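Local coordinates for probable E3 ubiquitin-protein ligase HERC1 (Homo sapiens, PDB 4QT6) that probably acts as a ubiquitin ligase of the HECT class, represented here by its SPRY domain, a beta-sandwich module that commonly mediates protein-protein recognition, at residues H69-M75 and Y86-E90. Residues are numbered along the deposited sequence.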
ATOM      1  N   HIS A  69      -2.599  -0.482 -11.039  1.00 26.18           N
ATOM      2  CA  HIS A  69      -1.188  -0.459 -10.662  1.00 26.62           C
ATOM      3  C   HIS A  69      -0.250  -0.304 -11.860  1.00 26.98           C
ATOM      4  O   HIS A  69       0.816   0.281 -11.710  1.00 27.38           O
ATOM      5  CB  HIS A  69      -0.790  -1.653  -9.777  1.00 27.64           C
ATOM      6  CG  HIS A  69      -0.848  -2.974 -10.466  1.00 26.76           C
ATOM      7  ND1 HIS A  69      -2.033  -3.571 -10.835  1.00 27.82           N
ATOM      8  CD2 HIS A  69       0.132  -3.837 -10.816  1.00 28.68           C
ATOM      9  CE1 HIS A  69      -1.780  -4.734 -11.405  1.00 27.97           C
ATOM     10  NE2 HIS A  69      -0.473  -4.915 -11.412  1.00 29.94           N
ATOM     11  N   ARG A  70      -0.647  -0.795 -13.040  1.00 26.69           N
ATOM     12  CA  ARG A  70       0.203  -0.725 -14.231  1.00 29.10           C
ATOM     13  C   ARG A  70       0.350   0.686 -14.806  1.00 27.08           C
ATOM     14  O   ARG A  70       1.335   0.968 -15.499  1.00 28.68           O
ATOM     15  CB  ARG A  70      -0.341  -1.676 -15.308  1.00 31.83           C
ATOM     16  CG  ARG A  70      -0.303  -3.134 -14.905  1.00 35.47           C
ATOM     17  CD  ARG A  70       0.784  -3.889 -15.632  1.00 39.00           C
ATOM     18  NE  ARG A  70       0.898  -5.256 -15.127  1.00 41.89           N
ATOM     19  CZ  ARG A  70       2.036  -5.863 -14.797  1.00 42.44           C
ATOM     20  NH1 ARG A  70       3.211  -5.250 -14.920  1.00 45.31           N
ATOM     21  NH2 ARG A  70       2.002  -7.116 -14.349  1.00 46.29           N
ATOM     22  N   THR A  71      -0.615   1.571 -14.527  1.00 24.39           N
ATOM     23  CA  THR A  71      -0.636   2.920 -15.090  1.00 23.79           C
ATOM     24  C   THR A  71      -0.661   4.072 -14.088  1.00 24.46           C
ATOM     25  O   THR A  71      -0.267   5.181 -14.426  1.00 23.50           O
ATOM     26  CB  THR A  71      -1.827   3.125 -16.035  1.00 24.36           C
ATOM     27  OG1 THR A  71      -3.069   2.974 -15.326  1.00 24.35           O
ATOM     28  CG2 THR A  71      -1.768   2.117 -17.155  1.00 24.75           C
ATOM     29  N   THR A  72      -1.127   3.821 -12.860  1.00 23.20           N
ATOM     30  CA  THR A  72      -1.422   4.926 -11.969  1.00 21.63           C
ATOM     31  C   THR A  72      -0.222   5.815 -11.607  1.00 20.46           C
ATOM     32  O   THR A  72       0.856   5.324 -11.339  1.00 21.82           O
ATOM     33  CB  THR A  72      -2.074   4.434 -10.638  1.00 21.97           C
ATOM     34  OG1 THR A  72      -2.459   5.567  -9.858  1.00 23.08           O
ATOM     35  CG2 THR A  72      -1.159   3.556  -9.870  1.00 24.16           C
ATOM     36  N   SER A  73      -0.469   7.116 -11.638  1.00 20.44           N
ATOM     37  CA  SER A  73       0.405   8.132 -11.042  1.00 21.15           C
ATOM     38  C   SER A  73      -0.223   8.739  -9.783  1.00 21.47           C
ATOM     39  O   SER A  73       0.372   9.624  -9.164  1.00 22.54           O
ATOM     40  CB  SER A  73       0.700   9.227 -12.080  1.00 22.12           C
ATOM     41  OG  SER A  73       1.523   8.687 -13.118  1.00 24.41           O
ATOM     42  N   ASP A  74      -1.406   8.251  -9.395  1.00 20.49           N
ATOM     43  CA  ASP A  74      -2.024   8.690  -8.137  1.00 20.78           C
ATOM     44  C   ASP A  74      -1.434   7.950  -6.949  1.00 19.06           C
ATOM     45  O   ASP A  74      -1.469   8.477  -5.823  1.00 19.31           O
ATOM     46  CB  ASP A  74      -3.537   8.488  -8.163  1.00 21.71           C
ATOM     47  CG  ASP A  74      -4.245   9.495  -9.033  1.00 24.80           C
ATOM     48  OD1 ASP A  74      -3.718  10.625  -9.211  1.00 27.36           O
ATOM     49  OD2 ASP A  74      -5.342   9.151  -9.512  1.00 28.77           O
HETATM   50  N   MSE A  75      -0.898   6.766  -7.206  1.00 18.11           N
HETATM   51  CA  MSE A  75      -0.376   5.868  -6.166  1.00 17.90           C
HETATM   52  C   MSE A  75       1.062   5.501  -6.430  1.00 18.18           C
HETATM   53  O   MSE A  75       1.556   5.543  -7.571  1.00 17.92           O
HETATM   54  CB  MSE A  75      -1.214   4.591  -6.060  1.00 18.82           C
HETATM   55  CG  MSE A  75      -2.703   4.913  -5.997  1.00 19.06           C
HETATM   56 SE   MSE A  75      -3.709   3.224  -5.739  1.00 22.99          SE
HETATM   57  CE  MSE A  75      -5.269   4.043  -4.891  1.00 22.07           C
ATOM     58  N   TYR A  86       5.518   0.252  -8.651  1.00 21.36           N
ATOM     59  CA  TYR A  86       4.676   0.889  -9.652  1.00 21.67           C
ATOM     60  C   TYR A  86       4.473   2.339  -9.289  1.00 21.34           C
ATOM     61  O   TYR A  86       4.052   2.670  -8.176  1.00 20.70           O
ATOM     62  CB  TYR A  86       3.304   0.194  -9.772  1.00 21.54           C
ATOM     63  CG  TYR A  86       3.468  -1.231 -10.228  1.00 21.71           C
ATOM     64  CD1 TYR A  86       3.719  -2.237  -9.322  1.00 20.82           C
ATOM     65  CD2 TYR A  86       3.468  -1.549 -11.581  1.00 22.81           C
ATOM     66  CE1 TYR A  86       3.936  -3.541  -9.726  1.00 23.28           C
ATOM     67  CE2 TYR A  86       3.691  -2.848 -12.001  1.00 23.58           C
ATOM     68  CZ  TYR A  86       3.919  -3.841 -11.079  1.00 24.03           C
ATOM     69  OH  TYR A  86       4.164  -5.134 -11.488  1.00 25.43           O
ATOM     70  N   HIS A  87       4.831   3.210 -10.222  1.00 20.53           N
ATOM     71  CA  HIS A  87       4.396   4.580 -10.202  1.00 20.16           C
ATOM     72  C   HIS A  87       4.596   5.118 -11.620  1.00 22.19           C
ATOM     73  O   HIS A  87       5.713   5.122 -12.110  1.00 21.97           O
ATOM     74  CB  HIS A  87       5.163   5.438  -9.183  1.00 20.75           C
ATOM     75  CG  HIS A  87       4.682   6.842  -9.177  1.00 20.59           C
ATOM     76  ND1 HIS A  87       3.469   7.208  -8.630  1.00 20.28           N
ATOM     77  CD2 HIS A  87       5.198   7.962  -9.736  1.00 19.81           C
ATOM     78  CE1 HIS A  87       3.263   8.489  -8.848  1.00 20.02           C
ATOM     79  NE2 HIS A  87       4.303   8.973  -9.499  1.00 20.84           N
ATOM     80  N   ASN A  88       3.523   5.528 -12.268  1.00 21.55           N
ATOM     81  CA  ASN A  88       3.585   5.879 -13.701  1.00 24.37           C
ATOM     82  C   ASN A  88       4.188   4.694 -14.461  1.00 24.87           C
ATOM     83  O   ASN A  88       5.022   4.869 -15.368  1.00 27.26           O
ATOM     84  CB  ASN A  88       4.399   7.158 -13.914  1.00 25.28           C
ATOM     85  CG  ASN A  88       4.305   7.680 -15.330  1.00 25.94           C
ATOM     86  OD1 ASN A  88       3.263   7.579 -15.963  1.00 25.60           O
ATOM     87  ND2 ASN A  88       5.397   8.263 -15.822  1.00 26.21           N
ATOM     88  N   GLY A  89       3.795   3.486 -14.063  1.00 24.16           N
ATOM     89  CA  GLY A  89       4.284   2.265 -14.672  1.00 25.15           C
ATOM     90  C   GLY A  89       5.213   1.458 -13.802  1.00 23.56           C
ATOM     91  O   GLY A  89       5.667   1.923 -12.747  1.00 24.52           O
ATOM     92  N   GLU A  90       5.512   0.243 -14.241  1.00 24.19           N
ATOM     93  CA  GLU A  90       6.398  -0.659 -13.527  1.00 25.25           C
ATOM     94  C   GLU A  90       7.810  -0.130 -13.575  1.00 26.69           C
ATOM     95  O   GLU A  90       8.318   0.254 -14.654  1.00 27.13           O
ATOM     96  CB  GLU A  90       6.375  -2.079 -14.116  1.00 26.12           C
ATOM     97  CG  GLU A  90       7.064  -3.127 -13.250  1.00 27.46           C
ATOM     98  CD  GLU A  90       6.902  -4.545 -13.779  1.00 30.92           C
ATOM     99  OE1 GLU A  90       5.984  -5.273 -13.324  1.00 29.31           O
ATOM    100  OE2 GLU A  90       7.699  -4.940 -14.665  1.00 32.02           O
TER
HETATM  101  O   HOH W   1       1.934   2.847 -11.999  1.00 20.72           O
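Residues 69-75 run as a loop into strand 75-79, and residues 86-90 turn away from the end of strand 84-86. Among CA atoms, those of Ser73 and Asn88 come closest, 4.7 Å apart. One direct backbone hydrogen bond joins the segments, from Asn88 N to Thr72 O at 2.8 Å. A water fills the space beside it. It donates to His69 O and Thr72 O and accepts from Gly89 N. Gly89 CA also makes a CA-H...O contact with Arg70 O, at 3.3 Å. The backbone angles of Gly89 call for glycine, since a CB would jam against the carbonyl O of Asn88. The turn 86-90 is closed by His87 N bonding to Gly89 O.

The His87 ring reaches back so that ND1 donates to Met75 O at 2.7 Å; the ring also stacks with Trp76. Thr72 OG1 accepts from Asp74 N in an ST turn and also hydrogen-bonds to Asp66 O. At the other end, the edge of His69 meets the face of Tyr86 in a T-shaped pair, with centroids 4.9 Å apart and planes at 79°. His69 also stacks with Tyr143. Arg70 NH1 forms a salt bridge with Glu90 OE1 at 3.2 Å, and Tyr86 OH bonds to Arg79.

Strands 75-79 and 84-86 form a beta hairpin at one edge of the six-stranded antiparallel sheet. The contact ties the loop entering this hairpin to the turn leaving it, within the SPRY beta-sandwich fold.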